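Local coordinates for photosystem II assembly protein Ycf48 (Thermosynechococcus elongatus, PDB 5OJ5), which probably assists early assembly of photosystem II and replacement of photodamaged D1, and binds the C-terminal extension of the D1 precursor, at residues L140-S154 against M157-S170. Numbering follows the deposited sequence. Where two conformers were deposited one is given.
Sequences LPGSPRLIKALGNGS and MITNVGAIYRTKDS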
loop_
_atom_site.group_PDB
_atom_site.type_symbol
_atom_site.label_atom_id
_atom_site.label_comp_id
_atom_site.label_asym_id
_atom_site.label_seq_id
_atom_site.Cartn_x
_atom_site.Cartn_y
_atom_site.Cartn_z
ATOM N N LEU A 140 -4.873 2.163 23.212
ATOM C CA LEU A 140 -4.696 1.538 21.910
ATOM C C LEU A 140 -3.464 0.632 21.936
ATOM O O LEU A 140 -2.362 1.108 22.246
ATOM C CB LEU A 140 -4.453 2.659 20.896
ATOM C CG LEU A 140 -4.399 2.280 19.422
ATOM C CD1 LEU A 140 -5.756 1.800 19.004
ATOM C CD2 LEU A 140 -3.962 3.439 18.561
ATOM N N PRO A 141 -3.579 -0.672 21.568
ATOM C CA PRO A 141 -2.380 -1.525 21.565
ATOM C C PRO A 141 -1.615 -1.324 20.272
ATOM O O PRO A 141 -2.090 -1.695 19.187
ATOM C CB PRO A 141 -2.951 -2.941 21.662
ATOM C CG PRO A 141 -4.438 -2.820 21.697
ATOM C CD PRO A 141 -4.810 -1.425 21.369
ATOM N N GLY A 142 -0.406 -0.752 20.381
ATOM C CA GLY A 142 0.400 -0.414 19.236
ATOM C C GLY A 142 -0.064 0.898 18.628
ATOM O O GLY A 142 -1.101 1.455 18.992
ATOM N N SER A 143 0.633 1.319 17.671
ATOM C CA SER A 143 0.352 2.564 16.992
ATOM C C SER A 143 -0.444 2.307 15.731
ATOM O O SER A 143 -0.389 1.221 15.149
ATOM C CB SER A 143 1.663 3.240 16.599
ATOM O OG SER A 143 2.534 2.265 16.061
ATOM N N PRO A 144 -1.162 3.307 15.246
ATOM C CA PRO A 144 -1.918 3.125 14.002
ATOM C C PRO A 144 -1.040 2.781 12.815
ATOM O O PRO A 144 0.007 3.398 12.606
ATOM C CB PRO A 144 -2.544 4.501 13.778
ATOM C CG PRO A 144 -2.579 5.101 15.103
ATOM C CD PRO A 144 -1.371 4.655 15.816
ATOM N N ARG A 145 -1.485 1.804 12.050
ATOM C CA ARG A 145 -0.815 1.379 10.834
ATOM C C ARG A 145 -1.620 1.699 9.583
ATOM O O ARG A 145 -1.044 1.997 8.551
ATOM C CB ARG A 145 -0.524 -0.153 10.929
ATOM C CG ARG A 145 0.061 -0.751 9.670
ATOM C CD ARG A 145 1.399 -0.246 9.373
ATOM N NE ARG A 145 1.999 -1.047 8.333
ATOM C CZ ARG A 145 2.626 -2.217 8.539
ATOM N NH1 ARG A 145 2.821 -2.633 9.751
ATOM N NH2 ARG A 145 3.139 -2.916 7.552
ATOM N N LEU A 146 -2.949 1.548 9.649
ATOM C CA LEU A 146 -3.790 1.684 8.467
ATOM C C LEU A 146 -5.093 2.310 8.909
ATOM O O LEU A 146 -5.639 1.945 9.955
ATOM C CB LEU A 146 -4.038 0.284 7.843
ATOM C CG LEU A 146 -4.939 0.257 6.613
ATOM C CD1 LEU A 146 -4.544 -0.932 5.771
ATOM C CD2 LEU A 146 -6.410 0.101 6.955
ATOM N N ILE A 147 -5.622 3.219 8.089
ATOM C CA ILE A 147 -6.990 3.705 8.254
ATOM C C ILE A 147 -7.674 3.593 6.919
ATOM O O ILE A 147 -7.059 3.800 5.862
ATOM C CB ILE A 147 -7.003 5.147 8.806
ATOM C CG1 ILE A 147 -8.416 5.579 9.209
ATOM C CG2 ILE A 147 -6.351 6.147 7.880
ATOM C CD1 ILE A 147 -8.602 6.211 10.411
ATOM N N LYS A 148 -8.951 3.219 6.956
ATOM C CA LYS A 148 -9.776 3.124 5.763
ATOM C C LYS A 148 -11.036 3.944 5.983
ATOM O O LYS A 148 -11.827 3.647 6.895
ATOM C CB LYS A 148 -10.105 1.664 5.444
ATOM C CG LYS A 148 -11.041 1.551 4.260
ATOM C CD LYS A 148 -10.354 1.928 2.947
ATOM C CE LYS A 148 -11.174 1.733 1.736
ATOM N NZ LYS A 148 -10.402 2.192 0.514
ATOM N N ALA A 149 -11.232 4.946 5.132
ATOM C CA ALA A 149 -12.432 5.772 5.177
ATOM C C ALA A 149 -13.588 4.999 4.568
ATOM O O ALA A 149 -13.471 4.487 3.450
ATOM C CB ALA A 149 -12.223 7.025 4.338
ATOM N N LEU A 150 -14.712 4.922 5.285
ATOM C CA LEU A 150 -15.911 4.266 4.770
ATOM C C LEU A 150 -16.972 5.268 4.359
ATOM O O LEU A 150 -18.005 4.878 3.821
ATOM C CB LEU A 150 -16.456 3.299 5.830
ATOM C CG LEU A 150 -15.491 2.173 6.207
ATOM C CD1 LEU A 150 -16.004 1.402 7.402
ATOM C CD2 LEU A 150 -15.151 1.265 5.054
ATOM N N GLY A 151 -16.737 6.561 4.584
ATOM C CA GLY A 151 -17.686 7.604 4.272
ATOM C C GLY A 151 -18.659 7.848 5.401
ATOM O O GLY A 151 -18.891 7.005 6.271
ATOM N N ASN A 152 -19.221 9.049 5.375
ATOM C CA ASN A 152 -20.332 9.402 6.229
ATOM C C ASN A 152 -20.053 9.144 7.687
ATOM O O ASN A 152 -20.942 8.668 8.399
ATOM C CB ASN A 152 -21.610 8.692 5.766
ATOM C CG ASN A 152 -22.023 9.130 4.374
ATOM O OD1 ASN A 152 -22.443 10.258 4.186
ATOM N ND2 ASN A 152 -21.886 8.244 3.396
ATOM N N GLY A 153 -18.825 9.466 8.141
ATOM C CA GLY A 153 -18.490 9.367 9.540
ATOM C C GLY A 153 -17.919 8.044 9.984
ATOM O O GLY A 153 -17.553 7.906 11.164
ATOM N N SER A 154 -17.813 7.062 9.095
ATOM C CA SER A 154 -17.323 5.748 9.479
ATOM C C SER A 154 -15.911 5.516 8.946
ATOM O O SER A 154 -15.546 5.965 7.853
ATOM C CB SER A 154 -18.256 4.674 8.925
ATOM O OG SER A 154 -19.496 4.599 9.645
ATOM N N MET A 157 -9.685 1.211 11.517
ATOM C CA MET A 157 -8.279 1.408 11.823
ATOM C C MET A 157 -7.658 0.096 12.290
ATOM O O MET A 157 -8.274 -0.658 13.051
ATOM C CB MET A 157 -8.174 2.474 12.957
ATOM C CG MET A 157 -6.727 2.688 13.415
ATOM S SD MET A 157 -6.443 4.037 14.523
ATOM C CE MET A 157 -7.588 3.662 15.865
ATOM N N ILE A 158 -6.440 -0.155 11.846
ATOM C CA ILE A 158 -5.679 -1.314 12.305
ATOM C C ILE A 158 -4.372 -0.803 12.873
ATOM O O ILE A 158 -3.698 0.039 12.249
ATOM C CB ILE A 158 -5.430 -2.339 11.176
ATOM C CG1 ILE A 158 -6.790 -2.745 10.612
ATOM C CG2 ILE A 158 -4.694 -3.566 11.737
ATOM C CD1 ILE A 158 -6.761 -3.972 9.715
ATOM N N THR A 159 -3.977 -1.339 14.038
ATOM C CA THR A 159 -2.686 -0.971 14.612
ATOM C C THR A 159 -1.571 -1.825 14.067
ATOM O O THR A 159 -1.790 -2.824 13.393
ATOM C CB THR A 159 -2.692 -1.023 16.143
ATOM O OG1 THR A 159 -2.642 -2.386 16.555
ATOM C CG2 THR A 159 -3.910 -0.304 16.746
ATOM N N ASN A 160 -0.334 -1.441 14.417
ATOM C CA ASN A 160 0.836 -2.161 13.936
ATOM C C ASN A 160 0.907 -3.603 14.421
ATOM O O ASN A 160 1.635 -4.395 13.802
ATOM C CB ASN A 160 2.121 -1.406 14.250
ATOM C CG ASN A 160 2.395 -1.305 15.661
ATOM O OD1 ASN A 160 1.528 -1.304 16.491
ATOM N ND2 ASN A 160 3.674 -1.189 15.978
ATOM N N VAL A 161 0.161 -3.959 15.470
ATOM C CA VAL A 161 0.104 -5.303 15.981
ATOM C C VAL A 161 -1.254 -5.939 15.727
ATOM O O VAL A 161 -1.601 -6.967 16.328
ATOM C CB VAL A 161 0.517 -5.399 17.452
ATOM C CG1 VAL A 161 2.003 -5.014 17.584
ATOM C CG2 VAL A 161 -0.371 -4.558 18.345
ATOM N N GLY A 162 -2.033 -5.387 14.778
ATOM C CA GLY A 162 -3.213 -6.061 14.308
ATOM C C GLY A 162 -4.456 -5.869 15.137
ATOM O O GLY A 162 -5.450 -6.563 14.892
ATOM N N ALA A 163 -4.487 -4.924 16.095
ATOM C CA ALA A 163 -5.766 -4.621 16.742
ATOM C C ALA A 163 -6.614 -3.813 15.765
ATOM O O ALA A 163 -6.091 -2.972 15.029
ATOM C CB ALA A 163 -5.520 -3.844 18.047
ATOM N N ILE A 164 -7.901 -4.142 15.688
ATOM C CA ILE A 164 -8.796 -3.594 14.677
ATOM C C ILE A 164 -9.946 -2.881 15.379
ATOM O O ILE A 164 -10.589 -3.460 16.263
ATOM C CB ILE A 164 -9.359 -4.693 13.757
ATOM C CG1 ILE A 164 -8.230 -5.502 13.129
ATOM C CG2 ILE A 164 -10.298 -4.074 12.713
ATOM C CD1 ILE A 164 -8.708 -6.614 12.192
ATOM N N TYR A 165 -10.204 -1.641 14.979
ATOM C CA TYR A 165 -11.241 -0.791 15.552
ATOM C C TYR A 165 -12.074 -0.162 14.442
ATOM O O TYR A 165 -11.585 0.079 13.339
ATOM C CB TYR A 165 -10.619 0.342 16.363
ATOM C CG TYR A 165 -9.844 -0.176 17.525
ATOM C CD1 TYR A 165 -10.426 -0.289 18.776
ATOM C CD2 TYR A 165 -8.512 -0.589 17.358
ATOM C CE1 TYR A 165 -9.720 -0.838 19.834
ATOM C CE2 TYR A 165 -7.798 -1.112 18.391
ATOM C CZ TYR A 165 -8.421 -1.248 19.621
ATOM O OH TYR A 165 -7.686 -1.767 20.642
ATOM N N ARG A 166 -13.318 0.162 14.765
ATOM C CA ARG A 166 -14.178 0.876 13.841
ATOM C C ARG A 166 -14.860 2.034 14.555
ATOM O O ARG A 166 -15.235 1.930 15.718
ATOM C CB ARG A 166 -15.249 -0.064 13.232
ATOM C CG ARG A 166 -16.078 0.460 12.064
ATOM C CD ARG A 166 -17.076 -0.606 11.536
ATOM N NE ARG A 166 -16.427 -1.618 10.679
ATOM C CZ ARG A 166 -16.544 -2.930 10.843
ATOM N NH1 ARG A 166 -17.265 -3.399 11.858
ATOM N NH2 ARG A 166 -15.931 -3.770 10.012
ATOM N N THR A 167 -15.013 3.149 13.865
ATOM C CA THR A 167 -15.839 4.262 14.314
ATOM C C THR A 167 -16.990 4.431 13.340
ATOM O O THR A 167 -16.850 4.204 12.129
ATOM C CB THR A 167 -15.037 5.593 14.425
ATOM O OG1 THR A 167 -15.841 6.599 15.045
ATOM C CG2 THR A 167 -14.579 6.112 13.071
ATOM N N LYS A 168 -18.111 4.902 13.890
ATOM C CA LYS A 168 -19.268 5.306 13.097
ATOM C C LYS A 168 -19.620 6.753 13.366
ATOM O O LYS A 168 -20.623 7.236 12.829
ATOM C CB LYS A 168 -20.448 4.400 13.403
ATOM C CG LYS A 168 -20.203 2.964 13.050
ATOM C CD LYS A 168 -21.396 2.093 13.501
ATOM C CE LYS A 168 -21.206 0.637 13.198
ATOM N NZ LYS A 168 -22.360 -0.157 13.734
ATOM N N ASP A 169 -18.872 7.446 14.228
ATOM C CA ASP A 169 -19.241 8.799 14.641
ATOM C C ASP A 169 -18.049 9.736 14.502
ATOM O O ASP A 169 -17.757 10.564 15.378
ATOM C CB ASP A 169 -19.861 8.846 16.034
ATOM C CG ASP A 169 -18.944 8.353 17.158
ATOM O OD1 ASP A 169 -17.823 7.885 16.912
ATOM O OD2 ASP A 169 -19.398 8.447 18.325
ATOM N N SER A 170 -17.345 9.610 13.386
ATOM C CA SER A 170 -16.295 10.559 13.020
ATOM C C SER A 170 -15.143 10.546 14.012
ATOM O O SER A 170 -14.457 11.538 14.193
ATOM C CB SER A 170 -16.829 11.967 12.761
ATOM O OG SER A 170 -17.764 11.954 11.728
HETATM O O HOH W 1 -21.122 6.694 10.186
#
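Antiparallel pairing of strand 144-151 with Met-157 to Thr-159 forms the contact, in the first hairpin of one four-stranded propeller blade. Ile-158 N donates to Leu-146 O (2.9 Å, 165° at the hydrogen). Ile-158 O takes two donors in its carbonyl plane, Arg-145 N (2.8 Å) and Leu-146 N (3.1 Å). This is a classic beta bulge, and it shifts the register by one residue.

Before the strand, the chain wraps around the 159-162 turn. Thr-159 OG1 lies between its backbone N and carbonyl carbon (chi1 76°), where it donates to Pro-141 O (2.8 Å) and accepts from Ala-163 N. Its other branch, CG2, meets Leu-140 CD1 tip to tip (3.6 Å). That same CD1 packs obliquely on the Tyr-165 ring. Asn-160 N donates to Ser-143 O (2.8 Å), while Asn-160 OD1 takes a weak bond from Ser-143 N. Met-157 SD runs alongside Pro-144 CB and CG.

At the far end, Ser-170 N donates to Gly-153 O (2.8 Å) on a lone pair. One water joins Asn-152 O, Ser-154 OG and Lys-168 O. A type I' turn, 151-154, closes the hairpin. Such up-and-down antiparallel blades build the seven-bladed beta-propeller.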